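Local coordinates for protein glycoside Hydrolase (Bacteroides plebeius, PDB 5T3B) that probably hydrolyses glycosidic bonds in polysaccharides, as a member of glycoside hydrolase family 50, whose characterised relatives include beta-agarases, at residues A[53-58]-A[406-411]; A[77-82]-A[160-165]; A[230-235]-A[319-324]; A[283-288]-A[303-308]; A[341-346]-A[370-375]. All blocks are in the same frame, centred on the assembly; numbering follows the deposited sequence.

Interaction 1 (A[53-58]-A[406-411]); sequences KAFIEA and GFVVRD
The nearest CA atoms are those of F55 and V409, 8.2 Å apart, and no backbone hydrogen bond joins the two segments. Side chains fill the gap, and the F55 ring does most of the work. The guanidinium of R410 lies flat on one face of this ring, with the two planes only 11° apart. This is a stacked cation-pi pair, with R410 CZ 3.7 Å from the centroid of the F55 ring. R410 NH1 lies over the rim, 3.5 Å from F55 CE1, while R410 NH2 sits near F55 CG at 3.6 Å. The R410 chain is bent at chi2 (-66°), which folds the guanidinium back over the ring. Its charge is also met by salt bridges from NE to E46 and from NH1 to E395. These probably fix its rotation and hold it flat. The far end of the ring reaches the 406-411 backbone, with F55 CE2 3.5 Å from V408 O. F55 CZ also touches V408 CG1 at 3.9 Å, the methyl that chi1 of -179° turns to the ring. Strands 56-60 and 407-409 both pair antiparallel with strand 39-48, so the ring spans the space beside that shared neighbour and packs on its E46 and A48. Strand 407-409 also pairs in parallel with strand 385-394, and D411 caps the start of helix 412-427.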
# COMPACT_ATOMS: atom_id res chain seq x y z
N LYS A 53 -8.61 8.08 -24.06
CA LYS A 53 -7.35 8.56 -24.59
C LYS A 53 -6.74 7.57 -25.56
O LYS A 53 -7.04 6.37 -25.58
CB LYS A 53 -6.38 8.92 -23.44
CG LYS A 53 -6.82 10.09 -22.65
CD LYS A 53 -5.85 10.50 -21.58
CE LYS A 53 -6.18 11.75 -20.83
NZ LYS A 53 -5.95 12.92 -21.69
N ALA A 54 -5.73 8.04 -26.30
CA ALA A 54 -4.95 7.17 -27.18
C ALA A 54 -4.10 6.22 -26.36
O ALA A 54 -3.53 6.58 -25.31
CB ALA A 54 -4.06 8.01 -28.11
N PHE A 55 -3.97 5.00 -26.82
CA PHE A 55 -3.12 3.99 -26.23
C PHE A 55 -1.71 4.12 -26.79
O PHE A 55 -1.51 4.47 -27.95
CB PHE A 55 -3.62 2.59 -26.58
CG PHE A 55 -4.83 2.16 -25.78
CD1 PHE A 55 -6.10 2.73 -25.98
CD2 PHE A 55 -4.73 1.20 -24.78
CE1 PHE A 55 -7.19 2.39 -25.23
CE2 PHE A 55 -5.85 0.84 -24.06
CZ PHE A 55 -7.05 1.43 -24.27
N ILE A 56 -0.74 3.91 -25.90
CA ILE A 56 0.63 3.84 -26.27
C ILE A 56 1.16 2.44 -26.15
O ILE A 56 0.62 1.65 -25.39
CB ILE A 56 1.54 4.77 -25.47
CG1 ILE A 56 1.60 4.38 -24.00
CG2 ILE A 56 1.01 6.16 -25.54
CD1 ILE A 56 2.96 4.20 -23.46
N GLU A 57 2.30 2.16 -26.78
CA GLU A 57 2.96 0.87 -26.69
C GLU A 57 4.07 0.92 -25.68
O GLU A 57 4.99 1.71 -25.79
CB GLU A 57 3.57 0.51 -28.04
CG GLU A 57 2.50 0.27 -29.12
CD GLU A 57 3.00 -0.17 -30.46
OE1 GLU A 57 4.18 -0.01 -30.73
OE2 GLU A 57 2.19 -0.66 -31.24
N ALA A 58 4.00 0.06 -24.67
CA ALA A 58 4.92 -0.01 -23.57
C ALA A 58 5.70 -1.32 -23.54
O ALA A 58 5.10 -2.40 -23.51
CB ALA A 58 4.19 0.17 -22.24
N GLY A 406 -5.58 4.02 -12.13
CA GLY A 406 -4.99 2.90 -12.78
C GLY A 406 -5.09 2.98 -14.30
O GLY A 406 -6.15 3.41 -14.81
N PHE A 407 -4.04 2.60 -15.00
CA PHE A 407 -4.09 2.68 -16.44
C PHE A 407 -5.06 1.66 -17.05
O PHE A 407 -5.32 0.62 -16.44
CB PHE A 407 -2.71 2.48 -17.04
CG PHE A 407 -1.66 3.49 -16.63
CD1 PHE A 407 -1.92 4.81 -16.47
CD2 PHE A 407 -0.39 3.04 -16.49
CE1 PHE A 407 -0.87 5.72 -16.22
CE2 PHE A 407 0.64 3.88 -16.23
CZ PHE A 407 0.41 5.22 -16.14
N VAL A 408 -5.53 1.97 -18.24
CA VAL A 408 -6.36 1.05 -19.01
C VAL A 408 -5.50 0.24 -19.99
O VAL A 408 -4.68 0.80 -20.71
CB VAL A 408 -7.40 1.81 -19.83
CG1 VAL A 408 -8.29 0.86 -20.64
CG2 VAL A 408 -8.24 2.70 -18.93
N VAL A 409 -5.69 -1.08 -19.98
CA VAL A 409 -5.05 -1.99 -20.89
C VAL A 409 -6.16 -2.68 -21.70
O VAL A 409 -7.34 -2.49 -21.42
CB VAL A 409 -4.12 -2.99 -20.20
CG1 VAL A 409 -2.94 -2.28 -19.54
CG2 VAL A 409 -4.84 -3.84 -19.19
N ARG A 410 -5.77 -3.44 -22.70
CA ARG A 410 -6.82 -3.91 -23.62
C ARG A 410 -7.76 -4.96 -23.03
O ARG A 410 -8.94 -5.01 -23.39
CB ARG A 410 -6.21 -4.45 -24.91
CG ARG A 410 -5.51 -3.42 -25.77
CD ARG A 410 -6.45 -2.41 -26.33
NE ARG A 410 -5.74 -1.56 -27.31
CZ ARG A 410 -6.29 -0.51 -27.87
NH1 ARG A 410 -7.53 -0.15 -27.60
NH2 ARG A 410 -5.57 0.18 -28.73
N ASP A 411 -7.23 -5.87 -22.20
CA ASP A 411 -8.01 -7.04 -21.77
C ASP A 411 -7.44 -7.61 -20.50
O ASP A 411 -6.43 -7.11 -19.97
CB ASP A 411 -8.10 -8.04 -22.90
CG ASP A 411 -6.82 -8.56 -23.35
OD1 ASP A 411 -5.82 -8.52 -22.60
OD2 ASP A 411 -6.74 -9.05 -24.51

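Interaction 2 (A[77-82]-A[160-165])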
# COMPACT_ATOMS: atom_id res chain seq x y z
N ASP A 77 -1.32 -26.63 -5.46
CA ASP A 77 -0.91 -27.56 -4.41
C ASP A 77 0.57 -27.43 -4.06
O ASP A 77 0.94 -27.47 -2.89
CB ASP A 77 -1.28 -29.01 -4.70
CG ASP A 77 -2.80 -29.23 -4.78
OD1 ASP A 77 -3.62 -28.43 -4.27
OD2 ASP A 77 -3.20 -30.22 -5.40
N GLU A 78 1.41 -27.30 -5.08
CA GLU A 78 2.82 -27.05 -4.84
C GLU A 78 2.98 -25.80 -4.00
O GLU A 78 3.77 -25.76 -3.06
CB GLU A 78 3.62 -26.96 -6.17
CG GLU A 78 3.77 -28.24 -7.00
CD GLU A 78 4.49 -28.03 -8.33
OE1 GLU A 78 4.94 -26.90 -8.64
OE2 GLU A 78 4.58 -29.09 -9.02
N TYR A 79 2.28 -24.76 -4.37
CA TYR A 79 2.39 -23.52 -3.59
C TYR A 79 1.97 -23.68 -2.14
O TYR A 79 2.69 -23.34 -1.19
CB TYR A 79 1.50 -22.42 -4.21
CG TYR A 79 1.50 -21.19 -3.34
CD1 TYR A 79 2.69 -20.50 -3.15
CD2 TYR A 79 0.37 -20.77 -2.68
CE1 TYR A 79 2.76 -19.39 -2.30
CE2 TYR A 79 0.42 -19.67 -1.84
CZ TYR A 79 1.63 -19.00 -1.64
OH TYR A 79 1.68 -17.93 -0.76
N LEU A 80 0.77 -24.26 -1.96
CA LEU A 80 0.24 -24.36 -0.59
C LEU A 80 1.08 -25.27 0.29
O LEU A 80 1.13 -25.04 1.51
CB LEU A 80 -1.26 -24.73 -0.60
CG LEU A 80 -2.13 -23.62 -1.20
CD1 LEU A 80 -3.50 -24.25 -1.41
CD2 LEU A 80 -2.23 -22.33 -0.36
N GLN A 81 1.79 -26.22 -0.28
CA GLN A 81 2.71 -27.03 0.49
C GLN A 81 4.00 -26.33 0.90
O GLN A 81 4.69 -26.83 1.79
CB GLN A 81 3.06 -28.37 -0.26
CG GLN A 81 1.85 -29.28 -0.44
CD GLN A 81 2.23 -30.71 -0.47
OE1 GLN A 81 1.71 -31.50 0.30
NE2 GLN A 81 3.21 -31.03 -1.28
N SER A 82 4.28 -25.16 0.27
CA SER A 82 5.54 -24.44 0.52
C SER A 82 5.45 -23.31 1.52
O SER A 82 6.48 -22.80 1.97
CB SER A 82 6.08 -23.85 -0.77
OG SER A 82 5.34 -22.75 -1.28
N GLY A 160 -2.20 -17.08 -4.03
CA GLY A 160 -1.05 -16.53 -3.31
C GLY A 160 -1.25 -15.17 -2.69
O GLY A 160 -0.26 -14.49 -2.41
N PHE A 161 -2.51 -14.82 -2.39
CA PHE A 161 -2.82 -13.65 -1.57
C PHE A 161 -3.22 -14.14 -0.18
O PHE A 161 -4.03 -15.05 -0.06
CB PHE A 161 -3.99 -12.84 -2.17
CG PHE A 161 -3.67 -12.09 -3.43
CD1 PHE A 161 -2.92 -10.90 -3.40
CD2 PHE A 161 -4.11 -12.52 -4.66
CE1 PHE A 161 -2.68 -10.19 -4.56
CE2 PHE A 161 -3.90 -11.81 -5.80
CZ PHE A 161 -3.17 -10.63 -5.76
N HIS A 162 -2.76 -13.39 0.83
CA HIS A 162 -2.96 -13.82 2.23
C HIS A 162 -3.45 -12.78 3.18
O HIS A 162 -3.74 -13.08 4.32
CB HIS A 162 -1.68 -14.47 2.76
CG HIS A 162 -1.25 -15.68 1.97
ND1 HIS A 162 -1.75 -16.94 2.23
CD2 HIS A 162 -0.47 -15.82 0.88
CE1 HIS A 162 -1.23 -17.78 1.37
NE2 HIS A 162 -0.49 -17.13 0.51
N SER A 163 -3.52 -11.53 2.70
CA SER A 163 -3.93 -10.43 3.53
C SER A 163 -4.98 -9.56 2.86
O SER A 163 -5.02 -9.53 1.59
CB SER A 163 -2.76 -9.54 3.89
OG SER A 163 -1.70 -10.24 4.53
N VAL A 164 -5.76 -8.88 3.70
CA VAL A 164 -6.66 -7.87 3.20
C VAL A 164 -6.26 -6.57 3.87
O VAL A 164 -6.09 -6.52 5.10
CB VAL A 164 -8.14 -8.24 3.41
CG1 VAL A 164 -8.47 -9.39 2.48
CG2 VAL A 164 -8.48 -8.55 4.83
N CYS A 165 -6.11 -5.50 3.11
CA CYS A 165 -5.49 -4.27 3.58
C CYS A 165 -6.28 -3.09 3.13
O CYS A 165 -6.29 -2.78 1.94
CB CYS A 165 -4.04 -4.17 3.10
SG CYS A 165 -2.95 -5.58 3.47
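Y79 of helix 76-82 reaches H162 and G160, the positive-phi residue (77°) of the Schellman motif that ends helix 145-158. G160 lies ahead of strand 163-165, one of the parallel strands consistent with the (beta/alpha)8 barrel of this family. The polar part of the contact is one short bond. Y79 OH and H162 NE2 are 2.6 Å apart, and either could be the donor. Each group meets the other at its edge, near the ring plane. The side chains arrive from opposite directions, and Y79 has CG anti to its N (chi1 174°), which sends the phenol across the gap. R124 NH1 is a second partner of Y79 OH, so this buried hydroxyl is gripped from two residues. The two rings meet at their borders, centroids of Y79 and H162 5.8 Å apart, and neither covers the other. Van der Waals contact is made by G160, whose CA is 3.8 Å from Y79 CE2. W470 stacks on Y79, and H162 packs on S157 of helix 145-158. Nearby, Y79 O accepts from S82 N at 2.8 Å and from S82 OG at 2.7 Å, the hydroxyl lying in the carbonyl plane on a lone pair.

Interaction 3 (A[230-235]-A[319-324])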
# COMPACT_ATOMS: atom_id res chain seq x y z
N GLU A 230 -4.66 8.63 23.26
CA GLU A 230 -6.00 8.26 23.67
C GLU A 230 -6.68 7.41 22.62
O GLU A 230 -7.30 6.41 22.94
CB GLU A 230 -6.82 9.49 24.03
CG GLU A 230 -6.28 10.19 25.27
CD GLU A 230 -6.98 11.48 25.60
OE1 GLU A 230 -8.05 11.79 24.98
OE2 GLU A 230 -6.46 12.23 26.50
N TYR A 231 -6.51 7.80 21.34
CA TYR A 231 -7.20 7.07 20.27
C TYR A 231 -6.67 5.66 20.18
O TYR A 231 -7.44 4.72 20.05
CB TYR A 231 -7.04 7.85 18.97
CG TYR A 231 -7.97 7.35 17.87
CD1 TYR A 231 -9.35 7.37 18.02
CD2 TYR A 231 -7.47 6.92 16.65
CE1 TYR A 231 -10.21 6.96 16.98
CE2 TYR A 231 -8.30 6.48 15.63
CZ TYR A 231 -9.65 6.52 15.78
OH TYR A 231 -10.49 6.12 14.79
N LEU A 232 -5.36 5.46 20.28
CA LEU A 232 -4.81 4.11 20.27
C LEU A 232 -5.32 3.21 21.37
O LEU A 232 -5.41 2.03 21.17
CB LEU A 232 -3.28 4.09 20.33
CG LEU A 232 -2.57 3.99 18.96
CD1 LEU A 232 -2.73 2.61 18.35
CD2 LEU A 232 -2.97 5.08 17.98
N ASN A 233 -5.64 3.83 22.50
CA ASN A 233 -6.20 3.09 23.64
C ASN A 233 -7.72 3.00 23.69
O ASN A 233 -8.27 2.42 24.61
CB ASN A 233 -5.59 3.64 24.95
CG ASN A 233 -4.32 2.94 25.32
OD1 ASN A 233 -3.85 2.02 24.65
ND2 ASN A 233 -3.73 3.38 26.43
N SER A 234 -8.38 3.52 22.65
CA SER A 234 -9.80 3.56 22.61
C SER A 234 -10.39 2.31 22.00
O SER A 234 -9.70 1.46 21.42
CB SER A 234 -10.24 4.80 21.83
OG SER A 234 -10.15 4.59 20.45
N ASP A 235 -11.72 2.30 21.96
CA ASP A 235 -12.47 1.20 21.37
C ASP A 235 -12.24 1.09 19.86
O ASP A 235 -12.48 0.03 19.26
CB ASP A 235 -14.00 1.33 21.66
CG ASP A 235 -14.39 1.04 23.11
OD1 ASP A 235 -13.60 0.40 23.88
OD2 ASP A 235 -15.56 1.43 23.48
N LYS A 319 3.36 6.87 16.14
CA LYS A 319 4.25 5.86 16.63
C LYS A 319 4.39 5.93 18.17
O LYS A 319 4.35 4.89 18.85
CB LYS A 319 5.60 5.93 15.96
CG LYS A 319 6.58 4.84 16.38
CD LYS A 319 6.05 3.42 16.11
CE LYS A 319 7.14 2.38 16.28
NZ LYS A 319 7.89 2.23 15.03
N ASN A 320 4.53 7.14 18.69
CA ASN A 320 4.63 7.31 20.17
C ASN A 320 3.35 6.85 20.86
O ASN A 320 3.36 6.31 21.93
CB ASN A 320 5.03 8.72 20.51
CG ASN A 320 6.47 8.97 20.09
OD1 ASN A 320 7.28 8.07 20.15
ND2 ASN A 320 6.83 10.20 19.75
N ALA A 321 2.21 7.06 20.20
CA ALA A 321 0.95 6.55 20.72
C ALA A 321 0.91 5.03 20.78
O ALA A 321 0.42 4.48 21.75
CB ALA A 321 -0.22 7.04 19.90
N VAL A 322 1.40 4.36 19.74
CA VAL A 322 1.49 2.91 19.78
C VAL A 322 2.40 2.47 20.94
O VAL A 322 2.05 1.58 21.69
CB VAL A 322 1.96 2.33 18.44
CG1 VAL A 322 2.18 0.82 18.55
CG2 VAL A 322 0.97 2.63 17.33
N LYS A 323 3.55 3.11 21.07
CA LYS A 323 4.52 2.66 22.08
C LYS A 323 3.95 2.83 23.47
O LYS A 323 4.19 1.98 24.33
CB LYS A 323 5.81 3.44 21.93
CG LYS A 323 6.73 3.32 23.14
CD LYS A 323 8.01 4.06 22.87
CE LYS A 323 8.91 4.12 24.10
NZ LYS A 323 8.69 2.96 24.97
N ALA A 324 3.14 3.87 23.66
CA ALA A 324 2.52 4.13 24.97
C ALA A 324 1.25 3.36 25.27
O ALA A 324 0.69 3.45 26.38
CB ALA A 324 2.23 5.63 25.14
O HOH W 1 -1.38 2.34 27.78
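One water oxygen joins N233 to A324. It accepts from N233 ND2 at 2.9 Å and donates to A324 O at 2.7 Å. The direct gap from N233 ND2 to A324 O is 4.4 Å, so the water is the hydrogen-bonding link here. The other end of the amide is occupied too: N233 OD1 accepts from K326 N, just beyond the segment. Bonds at both ends probably fix the rotation of the amide. Beneath this polar edge the contact is apolar. L232 points at helix 300-324 and splits its two methyls between neighbouring residues. L232 CD2 lies 3.9 Å from A321 CB, and L232 CD1 lies 3.8 Å from V322 CG2. A chi1 of -95°, off a staggered value, goes with this placing of the methyls. This is helix-helix packing between the C-terminal parts of helices 224-232 and 300-324. The small A321 side chain is consistent with the close approach, L232 CA 6.3 Å from A321 CA. It also packs against C228 and K229, one turn earlier in helix 224-232. L232 meets F195 of helix 195-203, and V322 meets F249. The chain leaves helix 224-232 through a tight turn in which Y231 O takes two donors. S234 N is 3.0 Å from Y231 O, and S234 OG is 2.7 Å from the same atom, approaching in the carbonyl plane on a lone pair. S234 OG in turn accepts from A236 N.

Interaction 4 (A[283-288]-A[303-308]); sequences AKFMTD and NNEFAG
F285 and F306 form the tight part of this helix-helix contact. The F306 side chain crosses one face of the F285 ring. F306 CB makes a CH-pi contact, 4.0 Å from the centroid of the F285 ring and 17° off its normal. F306 CD1 comes 3.7 Å from F285 CG. The ring planes meet obliquely, at 54°. Both phenylalanines have CG anti to the backbone N (chi1 169° for F285), and this turns the two side chains toward each other. The looser part lies at the rim of the F285 ring. There E305 runs past the edge in an extended chain, with E305 CD 4.1 Å from F285 CE1. Its carboxylate is turned nearly perpendicular to the ring, and its charge is met by a salt bridge from E305 OE1 to K289. On the exposed side of helix 277-288 there are side-chain bonds within the helix itself. T287 OG1 gives a hydrogen bond to A283 O at 2.9 Å, and K284 NZ makes a weak salt bridge to D288 OD2 at 3.5 Å. Around the core, helix 264-269 packs on both rings through L265, and its F268 meets F306. Helix 300-324 adds L302 and I309 against F285, while Y346 of helix 345-354 packs on E305.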
# COMPACT_ATOMS: atom_id res chain seq x y z
N ALA A 283 4.46 30.36 9.33
CA ALA A 283 5.13 31.63 9.45
C ALA A 283 6.39 31.47 10.32
O ALA A 283 7.44 32.09 10.04
CB ALA A 283 4.21 32.69 10.02
N LYS A 284 6.29 30.68 11.37
CA LYS A 284 7.44 30.40 12.23
C LYS A 284 8.58 29.72 11.47
O LYS A 284 9.75 30.07 11.65
CB LYS A 284 7.05 29.61 13.48
CG LYS A 284 8.20 29.35 14.45
CD LYS A 284 7.66 28.81 15.81
CE LYS A 284 8.60 28.98 17.00
NZ LYS A 284 9.98 28.68 16.63
N PHE A 285 8.24 28.75 10.63
CA PHE A 285 9.21 28.05 9.87
C PHE A 285 9.97 29.02 8.98
O PHE A 285 11.19 28.97 8.95
CB PHE A 285 8.52 26.97 9.05
CG PHE A 285 9.38 26.34 8.03
CD1 PHE A 285 10.27 25.37 8.41
CD2 PHE A 285 9.33 26.73 6.70
CE1 PHE A 285 11.14 24.80 7.48
CE2 PHE A 285 10.15 26.11 5.79
CZ PHE A 285 11.03 25.15 6.17
N MET A 286 9.24 29.88 8.26
CA MET A 286 9.87 30.88 7.44
C MET A 286 10.82 31.79 8.24
O MET A 286 11.98 32.03 7.86
CB MET A 286 8.84 31.70 6.68
CG MET A 286 8.06 30.91 5.64
SD MET A 286 9.10 30.17 4.35
CE MET A 286 9.37 31.58 3.35
N THR A 287 10.36 32.26 9.38
CA THR A 287 11.16 33.18 10.18
C THR A 287 12.48 32.51 10.72
O THR A 287 13.53 33.08 10.71
CB THR A 287 10.31 33.77 11.32
OG1 THR A 287 9.14 34.38 10.74
CG2 THR A 287 11.09 34.81 11.97
N ASP A 288 12.23 31.21 11.06
CA ASP A 288 13.34 30.37 11.58
C ASP A 288 14.42 30.15 10.53
O ASP A 288 15.59 30.11 10.85
CB ASP A 288 12.86 28.96 11.99
CG ASP A 288 12.19 28.92 13.36
OD1 ASP A 288 12.27 29.90 14.13
OD2 ASP A 288 11.56 27.85 13.65
N ASN A 303 9.36 24.46 0.88
CA ASN A 303 8.09 23.72 0.88
C ASN A 303 8.30 22.25 1.26
O ASN A 303 7.62 21.74 2.14
CB ASN A 303 7.35 23.83 -0.43
CG ASN A 303 6.05 23.06 -0.37
OD1 ASN A 303 5.18 23.31 0.46
ND2 ASN A 303 5.93 22.08 -1.25
N ASN A 304 9.26 21.62 0.63
CA ASN A 304 9.48 20.21 0.85
C ASN A 304 9.93 19.97 2.26
O ASN A 304 9.46 19.02 2.90
CB ASN A 304 10.46 19.64 -0.16
CG ASN A 304 9.87 19.56 -1.54
OD1 ASN A 304 8.65 19.68 -1.74
ND2 ASN A 304 10.73 19.50 -2.51
N GLU A 305 10.85 20.80 2.78
CA GLU A 305 11.26 20.69 4.16
C GLU A 305 10.13 20.89 5.14
O GLU A 305 9.97 20.13 6.10
CB GLU A 305 12.38 21.68 4.47
CG GLU A 305 12.95 21.46 5.84
CD GLU A 305 14.11 22.37 6.18
OE1 GLU A 305 14.55 23.14 5.30
OE2 GLU A 305 14.56 22.33 7.37
N PHE A 306 9.30 21.90 4.88
CA PHE A 306 8.16 22.15 5.75
C PHE A 306 7.18 20.97 5.77
O PHE A 306 6.69 20.58 6.82
CB PHE A 306 7.43 23.46 5.37
CG PHE A 306 6.26 23.75 6.24
CD1 PHE A 306 6.44 24.17 7.52
CD2 PHE A 306 5.00 23.54 5.77
CE1 PHE A 306 5.32 24.38 8.34
CE2 PHE A 306 3.89 23.69 6.57
CZ PHE A 306 4.03 24.17 7.85
N ALA A 307 6.89 20.42 4.57
CA ALA A 307 6.06 19.25 4.51
C ALA A 307 6.65 18.09 5.35
O ALA A 307 5.93 17.33 5.98
CB ALA A 307 5.85 18.85 3.04
N GLY A 308 7.97 17.94 5.30
CA GLY A 308 8.66 16.98 6.13
C GLY A 308 8.47 17.19 7.63
O GLY A 308 8.35 16.24 8.38

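Interaction 5 (A[341-346]-A[370-375]); sequences PKYNSY and KGYMDG. With EDO (1,2-ethanediol), chain L; EDO (1,2-ethanediol), chain H.
Y343 and Y372 meet as a tilted edge-to-face aromatic pair, joining the short 3-10 segment ahead of helix 345-354 to the first turns of helix 370-379. Strand 358-361, one of the parallel strands consistent with a (beta/alpha)8 barrel, lies between the two in the chain. The edge of the Y343 ring points at the face of Y372. Y343 CD1 sits 3.7 Å above the Y372 plane, over its centre, and Y343 CE1 is 3.6 Å from Y372 CD2. The ring planes are 56° apart, and the side chains run at about a right angle. Both tyrosines have CG anti to the carbonyl carbon (chi1 -66° for Y343), which brings their rings together. Y372 is largely exposed, so this is a surface contact. In the next shell, the hydroxyl of Y343 is held by E369, just before helix 370-379. K342 CG lies over one face of the Y343 ring. Behind it the chain turns into helix 345-354, with N344 as N-cap: N344 OD1 accepts from Y346 N at 2.9 Å. One 1,2-ethanediol, probably from the crystallisation liquor, bridges this turn. Its O2 gives a hydrogen bond to Y343 O and accepts from S345 N, while its O1 bonds S345 OG at 2.9 Å. On the other segment, K370 NZ reaches D374 OD1 at 2.8 Å in a salt bridge. K370 N gives a nearly straight bond of 2.9 Å to O2 of a second ethanediol.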
# COMPACT_ATOMS: atom_id res chain seq x y z
N PRO A 341 3.87 13.70 -2.60
CA PRO A 341 4.51 13.43 -1.29
C PRO A 341 5.43 12.23 -1.26
O PRO A 341 6.44 12.25 -0.57
CB PRO A 341 3.33 13.27 -0.36
CG PRO A 341 2.31 14.22 -0.92
CD PRO A 341 2.46 14.07 -2.41
N LYS A 342 5.09 11.16 -1.99
CA LYS A 342 5.94 9.98 -1.99
C LYS A 342 7.36 10.21 -2.53
O LYS A 342 8.25 9.43 -2.31
CB LYS A 342 5.29 8.81 -2.68
CG LYS A 342 5.20 8.96 -4.18
CD LYS A 342 4.60 7.74 -4.90
CE LYS A 342 4.55 7.89 -6.42
NZ LYS A 342 3.57 8.90 -6.82
N TYR A 343 7.53 11.30 -3.30
CA TYR A 343 8.81 11.63 -3.84
C TYR A 343 9.58 12.62 -3.00
O TYR A 343 10.72 12.95 -3.30
CB TYR A 343 8.66 12.21 -5.29
CG TYR A 343 8.14 11.21 -6.31
CD1 TYR A 343 8.87 10.09 -6.65
CD2 TYR A 343 6.96 11.44 -6.99
CE1 TYR A 343 8.41 9.19 -7.62
CE2 TYR A 343 6.51 10.59 -7.98
CZ TYR A 343 7.22 9.46 -8.30
OH TYR A 343 6.76 8.60 -9.30
N ASN A 344 8.97 13.11 -1.94
CA ASN A 344 9.63 14.12 -1.09
C ASN A 344 10.51 13.45 -0.08
O ASN A 344 10.02 12.83 0.85
CB ASN A 344 8.53 14.96 -0.42
CG ASN A 344 9.05 16.05 0.49
OD1 ASN A 344 10.21 16.06 0.86
ND2 ASN A 344 8.19 16.95 0.89
N SER A 345 11.83 13.59 -0.24
CA SER A 345 12.77 12.93 0.61
C SER A 345 12.59 13.29 2.07
O SER A 345 12.92 12.49 2.92
CB SER A 345 14.21 13.21 0.19
OG SER A 345 14.50 14.59 0.22
N TYR A 346 12.13 14.53 2.36
CA TYR A 346 11.94 14.89 3.75
C TYR A 346 10.81 14.12 4.42
O TYR A 346 10.85 13.82 5.61
CB TYR A 346 11.69 16.38 3.94
CG TYR A 346 12.86 17.25 3.54
CD1 TYR A 346 13.86 17.54 4.46
CD2 TYR A 346 12.94 17.83 2.30
CE1 TYR A 346 14.91 18.37 4.12
CE2 TYR A 346 13.97 18.68 1.96
CZ TYR A 346 14.96 18.92 2.86
OH TYR A 346 15.99 19.74 2.51
N LYS A 370 13.27 2.33 -10.06
CA LYS A 370 14.28 1.79 -9.16
C LYS A 370 15.16 2.88 -8.55
O LYS A 370 15.56 2.75 -7.40
CB LYS A 370 15.09 0.71 -9.92
CG LYS A 370 16.12 -0.01 -9.10
CD LYS A 370 15.50 -0.74 -7.93
CE LYS A 370 16.39 -1.88 -7.40
NZ LYS A 370 17.73 -1.42 -7.00
N GLY A 371 15.45 3.95 -9.27
CA GLY A 371 16.20 5.03 -8.67
C GLY A 371 15.49 5.67 -7.48
O GLY A 371 16.10 5.94 -6.46
N TYR A 372 14.20 5.90 -7.62
CA TYR A 372 13.42 6.42 -6.49
C TYR A 372 13.32 5.39 -5.35
O TYR A 372 13.42 5.76 -4.18
CB TYR A 372 12.04 6.95 -6.90
CG TYR A 372 12.09 8.23 -7.62
CD1 TYR A 372 12.52 9.39 -7.00
CD2 TYR A 372 11.69 8.32 -8.94
CE1 TYR A 372 12.54 10.60 -7.68
CE2 TYR A 372 11.78 9.55 -9.63
CZ TYR A 372 12.21 10.66 -8.97
OH TYR A 372 12.27 11.90 -9.62
N MET A 373 13.16 4.10 -5.69
CA MET A 373 13.05 3.11 -4.63
C MET A 373 14.37 2.96 -3.88
O MET A 373 14.38 2.77 -2.65
CB MET A 373 12.58 1.77 -5.20
CG MET A 373 11.18 1.83 -5.76
SD MET A 373 10.46 0.26 -6.26
CE MET A 373 11.50 -0.28 -7.61
N ASP A 374 15.49 3.07 -4.59
CA ASP A 374 16.79 3.12 -3.92
C ASP A 374 16.95 4.37 -3.06
O ASP A 374 17.48 4.32 -1.95
CB ASP A 374 17.92 3.12 -4.94
CG ASP A 374 18.13 1.78 -5.67
OD1 ASP A 374 17.49 0.76 -5.30
OD2 ASP A 374 18.93 1.75 -6.64
N GLY A 375 16.48 5.50 -3.54
CA GLY A 375 16.41 6.68 -2.73
C GLY A 375 15.62 6.48 -1.46
O GLY A 375 16.03 6.92 -0.37
C1 EDO L . 13.26 17.19 -1.25
O1 EDO L . 14.64 16.95 -1.48
C2 EDO L . 12.61 16.70 -2.50
O2 EDO L . 12.60 15.29 -2.54
C1 EDO H . 12.33 0.79 -14.43
O1 EDO H . 12.75 1.68 -15.43
C2 EDO H . 13.43 0.47 -13.44
O2 EDO H . 13.84 1.74 -12.83

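In the fold
Interaction 1 opens first, at 53-58, and closes last, at 406-411, so its long loop encloses the other four. It ties the chain at the start of strand 56-60 to strand 407-409 and the residue after it. Interaction 2 comes next: it ties helix 76-82 to the chain just before strand 163-165 and closes at 160-165. Interaction 3 then opens at 230-235 and closes at 319-324, joining helices 224-232 and 300-324. Interaction 4 lies within that loop and uses the earlier part of the same long helix. Interaction 5 follows in series, linking the entry to helix 345-354 with helix 370-379. No loops cross. Interactions 4 and 5 touch, through a probable hydrogen bond from N344 ND2 to N304 O.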